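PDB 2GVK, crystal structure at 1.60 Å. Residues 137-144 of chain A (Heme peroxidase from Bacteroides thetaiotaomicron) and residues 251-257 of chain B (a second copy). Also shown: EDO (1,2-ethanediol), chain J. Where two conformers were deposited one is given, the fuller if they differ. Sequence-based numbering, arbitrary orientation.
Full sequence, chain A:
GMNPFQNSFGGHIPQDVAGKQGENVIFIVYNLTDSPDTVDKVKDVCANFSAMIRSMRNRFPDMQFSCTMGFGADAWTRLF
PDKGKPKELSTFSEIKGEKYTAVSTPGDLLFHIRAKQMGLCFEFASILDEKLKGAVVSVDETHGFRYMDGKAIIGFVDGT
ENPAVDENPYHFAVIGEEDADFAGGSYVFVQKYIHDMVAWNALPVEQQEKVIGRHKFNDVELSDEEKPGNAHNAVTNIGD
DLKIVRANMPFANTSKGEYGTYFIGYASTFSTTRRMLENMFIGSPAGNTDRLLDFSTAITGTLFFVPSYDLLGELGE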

# COMPACT_ATOMS: atom_id res chain seq x y z
N VAL A 137 -7.73 31.82 22.04
CA VAL A 137 -6.81 31.24 22.99
C VAL A 137 -7.15 29.75 23.13
O VAL A 137 -8.32 29.36 23.03
CB VAL A 137 -6.89 31.96 24.38
CG1 VAL A 137 -6.16 33.29 24.32
CG2 VAL A 137 -8.32 32.17 24.79
N SER A 138 -6.13 28.92 23.31
CA SER A 138 -6.33 27.47 23.44
C SER A 138 -6.98 27.09 24.76
O SER A 138 -6.50 27.47 25.81
CB SER A 138 -5.00 26.74 23.33
OG SER A 138 -5.21 25.34 23.34
N VAL A 139 -8.09 26.36 24.68
CA VAL A 139 -8.69 25.75 25.84
C VAL A 139 -8.15 24.33 26.00
O VAL A 139 -7.77 23.94 27.08
CB VAL A 139 -10.25 25.72 25.73
CG1 VAL A 139 -10.85 24.95 26.88
CG2 VAL A 139 -10.79 27.12 25.69
N ASP A 140 -8.12 23.57 24.92
CA ASP A 140 -7.54 22.23 24.93
C ASP A 140 -7.06 21.83 23.55
O ASP A 140 -7.70 22.17 22.54
CB ASP A 140 -8.55 21.18 25.40
CG ASP A 140 -7.94 19.79 25.48
OD1 ASP A 140 -7.09 19.59 26.36
OD2 ASP A 140 -8.19 18.95 24.56
N GLU A 141 -5.92 21.17 23.51
CA GLU A 141 -5.48 20.43 22.31
C GLU A 141 -5.11 19.04 22.71
O GLU A 141 -4.32 18.84 23.64
CB GLU A 141 -4.30 21.11 21.63
CG GLU A 141 -3.83 20.39 20.37
CD GLU A 141 -2.83 21.21 19.53
OE1 GLU A 141 -2.78 22.45 19.67
OE2 GLU A 141 -2.07 20.58 18.75
N THR A 142 -5.74 18.07 22.08
CA THR A 142 -5.45 16.68 22.34
C THR A 142 -5.14 15.98 21.03
O THR A 142 -5.84 16.18 20.01
CB THR A 142 -6.64 15.97 23.04
OG1 THR A 142 -6.90 16.62 24.30
CG2 THR A 142 -6.32 14.51 23.30
N HIS A 143 -4.08 15.18 21.04
CA HIS A 143 -3.71 14.39 19.89
C HIS A 143 -4.09 12.95 20.13
O HIS A 143 -3.73 12.39 21.16
CB HIS A 143 -2.23 14.48 19.62
CG HIS A 143 -1.75 15.87 19.37
ND1 HIS A 143 -0.43 16.22 19.45
CD2 HIS A 143 -2.43 17.01 19.11
CE1 HIS A 143 -0.31 17.52 19.21
NE2 HIS A 143 -1.51 18.02 19.01
N GLY A 144 -4.77 12.35 19.18
CA GLY A 144 -5.20 10.96 19.29
C GLY A 144 -4.65 10.09 18.19
O GLY A 144 -4.05 10.57 17.22
C1 EDO J . -1.74 31.75 19.78
O1 EDO J . -2.39 30.94 20.77
C2 EDO J . -0.64 30.95 19.13
O2 EDO J . -0.32 31.46 17.84
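Chain B 251-257: FANTSKG

Chain A runs through these residues as extended chain with a corner at A:Val139, whose phi/psi of -92/-47° departs from the extended values on either side; the strand segments before and after the corner therefore belong to different sheets or faces. Chain B leaves its strand 251-253 at B:Asn253 (-123/84°) and enters a 3-10 segment, 254-256, in which B:Thr254 and B:Ser255 have nearly identical torsions, -61/-28° and -63/-27°. Two backbone hydrogen bonds define this turn: B:Lys256 N to B:Asn253 O at 3.1 Å and B:Gly257 N to B:Thr254 O at 2.9 Å. Strand 251-253 runs at 141° to strand 140-144, roughly antiparallel but clearly oblique, and the axes approach no closer than 9.1 Å. That separation is too wide for sheet pairing; side chains of chain A reach across to both backbone and side-chain atoms of chain B. The closest CA pair is A:Ser138 CA and B:Ser255 CA, 5.4 Å apart, and the two stretches bury 285 Å² in total.

On chain A, the CA-to-CB bonds of A:Glu141 and A:His143 point toward chain B and those of A:Asp140 and A:Thr142 away, the alternation of a strand; that of A:Ser138, before the corner, also points toward chain B. A:Glu141, with chi1 and chi2 both t, reaches the turn in an extended form. Its OE1 accepts a hydrogen bond from B:Ser255 N at 2.9 Å, with an N-H...O angle of 154°; B:Thr254 N, 3.4 Å from the same OE1, has too poor an angle to count. B:Ser255 OG lies 2.8 Å from A:Glu141 OE1, 2.7 Å from A:Ser138 OG and 2.7 Å from B:Asn253 OD1, a compact polar cluster in which the placement of the hydroxyl protons remains open. In the conformer given for B:Asn253, OD1 is only 2.3 Å from A:Glu141 OE1, too short for a hydrogen bond; this residue was deposited in two conformers.

The other carboxylate oxygen is held from within chain A: A:His143 NE2 donates to A:Glu141 OE2 at 2.6 Å and 171°, an almost linear bond. A:Glu141 OE2 also receives a hydrogen bond from the oxygen of a water at 2.5 Å, and that water oxygen is hydrogen-bonded to B:Thr254 OG1 at 2.6 Å, linking the chains a second way. The imidazole meets chain B by its edge, with A:His143 CE1 3.3 Å from B:Ala252 O. At the other end, A:Ser138 CB packs against B:Lys256 CG at 3.9 Å.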

# COMPACT_ATOMS: atom_id res chain seq x y z
N PHE B 251 7.64 18.63 16.30
CA PHE B 251 6.57 18.48 17.28
C PHE B 251 5.87 19.83 17.42
O PHE B 251 6.46 20.89 17.14
CB PHE B 251 7.07 17.97 18.62
CG PHE B 251 7.96 18.94 19.35
CD1 PHE B 251 9.33 18.91 19.19
CD2 PHE B 251 7.43 19.79 20.28
CE1 PHE B 251 10.17 19.77 19.94
CE2 PHE B 251 8.24 20.65 21.01
CZ PHE B 251 9.63 20.61 20.83
N ALA B 252 4.59 19.80 17.79
CA ALA B 252 3.84 21.05 17.89
C ALA B 252 2.57 20.95 18.63
O ALA B 252 1.89 19.91 18.60
CB ALA B 252 3.54 21.59 16.48
N ASN B 253 2.22 22.06 19.29
CA ASN B 253 0.87 22.32 19.78
C ASN B 253 0.42 23.63 19.16
O ASN B 253 0.64 24.69 19.72
CB ASN B 253 0.84 22.41 21.32
CG ASN B 253 -0.56 22.65 21.88
OD1 ASN B 253 -1.40 23.30 21.24
ND2 ASN B 253 -0.81 22.14 23.10
N THR B 254 -0.09 23.57 17.93
CA THR B 254 -0.38 24.77 17.16
C THR B 254 -1.41 25.69 17.82
O THR B 254 -1.38 26.87 17.63
CB THR B 254 -0.84 24.44 15.74
OG1 THR B 254 -2.00 23.62 15.80
CG2 THR B 254 0.26 23.69 15.00
N SER B 255 -2.31 25.11 18.61
CA SER B 255 -3.35 25.90 19.26
C SER B 255 -2.74 26.91 20.22
O SER B 255 -3.30 27.97 20.45
CB SER B 255 -4.37 24.98 19.98
OG SER B 255 -3.85 24.48 21.20
N LYS B 256 -1.54 26.57 20.75
CA LYS B 256 -0.77 27.46 21.66
C LYS B 256 0.35 28.19 20.92
O LYS B 256 1.16 28.90 21.55
CB LYS B 256 -0.17 26.64 22.80
CG LYS B 256 -1.20 26.03 23.70
CD LYS B 256 -0.55 25.11 24.78
N GLY B 257 0.40 28.03 19.61
CA GLY B 257 1.44 28.63 18.80
C GLY B 257 2.82 28.05 19.08
O GLY B 257 3.83 28.72 18.88
O HOH W 1 -1.41 21.12 16.43